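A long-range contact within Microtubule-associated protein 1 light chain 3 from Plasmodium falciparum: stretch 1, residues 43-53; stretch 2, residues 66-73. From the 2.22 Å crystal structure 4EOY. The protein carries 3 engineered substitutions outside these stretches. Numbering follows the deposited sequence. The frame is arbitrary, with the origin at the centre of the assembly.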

# COMPACT_ATOMS: atom_id res chain seq x y z
N ASN A 43 9.75 -13.31 8.45
CA ASN A 43 10.49 -13.60 7.21
C ASN A 43 9.97 -12.85 5.99
O ASN A 43 10.52 -12.99 4.89
CB ASN A 43 10.42 -15.10 6.92
CG ASN A 43 8.99 -15.58 6.67
OD1 ASN A 43 8.04 -15.05 7.25
ND2 ASN A 43 8.84 -16.58 5.80
N LEU A 44 8.90 -12.08 6.17
CA LEU A 44 8.41 -11.20 5.12
C LEU A 44 9.39 -10.04 4.90
O LEU A 44 9.82 -9.37 5.87
CB LEU A 44 7.02 -10.64 5.43
CG LEU A 44 5.86 -11.63 5.48
CD1 LEU A 44 4.56 -10.86 5.67
CD2 LEU A 44 5.79 -12.47 4.22
N PRO A 45 9.77 -9.80 3.63
CA PRO A 45 10.77 -8.79 3.32
C PRO A 45 10.24 -7.36 3.38
O PRO A 45 9.05 -7.12 3.19
CB PRO A 45 11.17 -9.15 1.88
CG PRO A 45 9.92 -9.72 1.30
CD PRO A 45 9.26 -10.47 2.42
N ILE A 46 11.14 -6.42 3.64
CA ILE A 46 10.79 -5.01 3.58
C ILE A 46 10.86 -4.58 2.12
O ILE A 46 11.93 -4.62 1.52
CB ILE A 46 11.74 -4.17 4.43
CG1 ILE A 46 11.58 -4.54 5.90
CG2 ILE A 46 11.43 -2.69 4.25
CD1 ILE A 46 12.65 -3.97 6.80
N ILE A 47 9.72 -4.19 1.56
CA ILE A 47 9.66 -3.73 0.17
C ILE A 47 10.27 -2.34 0.06
O ILE A 47 10.04 -1.47 0.91
CB ILE A 47 8.21 -3.77 -0.40
CG1 ILE A 47 7.26 -2.84 0.37
CG2 ILE A 47 7.69 -5.19 -0.38
CD1 ILE A 47 5.80 -2.96 -0.06
N GLU A 48 11.10 -2.15 -0.97
CA GLU A 48 11.79 -0.87 -1.19
C GLU A 48 10.86 0.15 -1.83
O GLU A 48 10.99 1.35 -1.56
CB GLU A 48 13.03 -1.07 -2.07
CG GLU A 48 14.03 -2.06 -1.49
CD GLU A 48 15.37 -2.04 -2.21
OE1 GLU A 48 15.38 -1.86 -3.45
OE2 GLU A 48 16.40 -2.20 -1.54
N LYS A 49 9.93 -0.34 -2.67
CA LYS A 49 8.89 0.50 -3.27
C LYS A 49 7.54 0.24 -2.61
O LYS A 49 7.00 -0.87 -2.69
CB LYS A 49 8.82 0.27 -4.79
CG LYS A 49 9.83 1.11 -5.56
CD LYS A 49 9.57 1.12 -7.06
CE LYS A 49 10.46 0.13 -7.79
NZ LYS A 49 11.89 0.53 -7.82
N LYS A 50 7.02 1.27 -1.94
CA LYS A 50 5.85 1.12 -1.07
C LYS A 50 4.73 2.13 -1.31
O LYS A 50 3.70 2.09 -0.62
CB LYS A 50 6.28 1.18 0.39
CG LYS A 50 6.96 2.47 0.80
CD LYS A 50 7.38 2.39 2.25
CE LYS A 50 7.77 3.75 2.80
NZ LYS A 50 8.01 3.66 4.28
N LYS A 51 4.89 2.99 -2.31
CA LYS A 51 3.88 4.00 -2.63
C LYS A 51 3.14 3.58 -3.89
O LYS A 51 3.76 3.29 -4.91
CB LYS A 51 4.54 5.36 -2.84
CG LYS A 51 5.37 5.82 -1.65
CD LYS A 51 5.19 7.30 -1.32
CE LYS A 51 5.76 8.20 -2.41
NZ LYS A 51 5.63 9.65 -2.08
N PHE A 52 1.81 3.56 -3.81
CA PHE A 52 0.95 3.14 -4.89
C PHE A 52 -0.05 4.22 -5.23
O PHE A 52 -0.55 4.92 -4.35
CB PHE A 52 0.18 1.89 -4.48
CG PHE A 52 1.03 0.67 -4.43
CD1 PHE A 52 1.89 0.46 -3.38
CD2 PHE A 52 0.99 -0.26 -5.47
CE1 PHE A 52 2.68 -0.67 -3.33
CE2 PHE A 52 1.78 -1.40 -5.44
CZ PHE A 52 2.63 -1.60 -4.36
N LEU A 53 -0.35 4.34 -6.52
CA LEU A 53 -1.38 5.24 -6.99
C LEU A 53 -2.44 4.34 -7.62
O LEU A 53 -2.31 3.93 -8.77
CB LEU A 53 -0.78 6.22 -8.00
CG LEU A 53 -1.45 7.57 -8.17
CD1 LEU A 53 -1.70 8.23 -6.81
CD2 LEU A 53 -0.58 8.46 -9.04
N ILE A 66 -2.68 -8.19 -6.14
CA ILE A 66 -1.50 -7.47 -6.63
C ILE A 66 -0.47 -7.26 -5.51
O ILE A 66 0.74 -7.41 -5.71
CB ILE A 66 -1.90 -6.11 -7.23
CG1 ILE A 66 -2.75 -6.31 -8.50
CG2 ILE A 66 -0.67 -5.26 -7.49
CD1 ILE A 66 -3.38 -5.03 -9.01
N LEU A 67 -0.95 -6.90 -4.33
CA LEU A 67 -0.03 -6.59 -3.22
C LEU A 67 0.68 -7.84 -2.70
O LEU A 67 1.84 -7.77 -2.31
CB LEU A 67 -0.79 -5.88 -2.10
CG LEU A 67 0.01 -4.96 -1.19
CD1 LEU A 67 0.82 -3.96 -1.98
CD2 LEU A 67 -0.93 -4.23 -0.25
N HIS A 68 -0.02 -8.98 -2.71
CA HIS A 68 0.56 -10.27 -2.36
C HIS A 68 1.77 -10.57 -3.20
O HIS A 68 2.80 -10.99 -2.69
CB HIS A 68 -0.47 -11.38 -2.57
CG HIS A 68 -0.15 -12.66 -1.84
ND1 HIS A 68 0.99 -13.35 -2.04
CD2 HIS A 68 -0.91 -13.40 -0.92
CE1 HIS A 68 0.99 -14.46 -1.26
NE2 HIS A 68 -0.17 -14.49 -0.58
N GLN A 69 1.64 -10.37 -4.51
CA GLN A 69 2.72 -10.66 -5.45
C GLN A 69 3.88 -9.72 -5.23
O GLN A 69 5.03 -10.16 -5.10
CB GLN A 69 2.24 -10.53 -6.90
CG GLN A 69 1.03 -11.38 -7.25
CD GLN A 69 1.23 -12.83 -6.90
OE1 GLN A 69 2.21 -13.43 -7.32
NE2 GLN A 69 0.31 -13.40 -6.12
N HIS A 70 3.58 -8.42 -5.15
CA HIS A 70 4.64 -7.42 -4.96
C HIS A 70 5.49 -7.74 -3.76
O HIS A 70 6.73 -7.79 -3.85
CB HIS A 70 4.03 -6.03 -4.88
CG HIS A 70 5.04 -4.91 -4.73
ND1 HIS A 70 5.85 -4.51 -5.74
CD2 HIS A 70 5.34 -4.09 -3.64
CE1 HIS A 70 6.64 -3.51 -5.31
NE2 HIS A 70 6.33 -3.25 -4.02
N ILE A 71 4.85 -8.00 -2.62
CA ILE A 71 5.59 -8.24 -1.38
C ILE A 71 6.49 -9.48 -1.50
O ILE A 71 7.58 -9.54 -0.90
CB ILE A 71 4.66 -8.41 -0.17
CG1 ILE A 71 3.93 -7.09 0.12
CG2 ILE A 71 5.45 -8.86 1.07
CD1 ILE A 71 2.62 -7.24 0.89
N ASN A 72 6.05 -10.45 -2.29
CA ASN A 72 6.78 -11.70 -2.46
C ASN A 72 7.76 -11.75 -3.64
O ASN A 72 8.39 -12.77 -3.84
CB ASN A 72 5.79 -12.86 -2.54
CG ASN A 72 5.14 -13.15 -1.21
OD1 ASN A 72 5.78 -13.09 -0.17
ND2 ASN A 72 3.85 -13.46 -1.23
N GLN A 73 7.87 -10.66 -4.38
CA GLN A 73 8.76 -10.57 -5.55
C GLN A 73 9.95 -9.69 -5.24
O GLN A 73 9.81 -8.68 -4.55
CB GLN A 73 8.02 -9.98 -6.76
CG GLN A 73 7.14 -10.99 -7.47
CD GLN A 73 6.26 -10.36 -8.53
OE1 GLN A 73 6.54 -9.26 -9.01
NE2 GLN A 73 5.18 -11.06 -8.89

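How does the loop first meet the helix? Leu-44 opens the contact modestly: its CA-to-CB bond points sideways, but the end of the side chain comes nearer, bringing CD2 to 4.4 Å from OD1 of Asn-72. Pro-45 points toward the helix and sits more tightly, its CG 3.2 Å from the backbone O of Ile-71. Its CD also reaches CG2 of Ile-71 at 4.4 Å, an apolar contact.

How does Ile-47 pack against the helix? Here the CA atoms of the two stretches come nearest, those of Ile-47 and Ile-71 being 6.3 Å apart. Between Ile-46, which points away, and the exposed Glu-48, Ile-47 points toward the helix. Its CG2 packs 3.8 Å from CA of Ile-71 and 4.2 Å from CG1 of the same residue. CD1 comes closest to His-70, 3.8 Å from its CD2, and CG2 is also near that atom, at 4.2 Å. An apolar side chain suits this place against the buried Ile-71.

What polar bond fastens this largely apolar contact? Lys-49 contributes its backbone rather than its amine: NE2 of His-70 donates a hydrogen bond to O of Lys-49, 2.8 Å long with an angle of 157° at the hydrogen. The t rotamer of His-70 carries its ring out to the loop, and the end of the Lys-49 side chain leads away, leaving its charge outside the contact.

How does the strand complete the packing, which buries 398 Å² summed over both sides? Phe-52, buried and pointing toward the helix, directs its ring edge at a face of His-70, with centroids 5.4 Å apart and planes at 88°. Its CZ lies 3.8 Å from CD2 of His-70 and 3.8 Å from CD1 of Leu-67, an apolar match between buried residues. His-70 thus suits its place twice over, offering a nitrogen to the loop and an aromatic face to Phe-52.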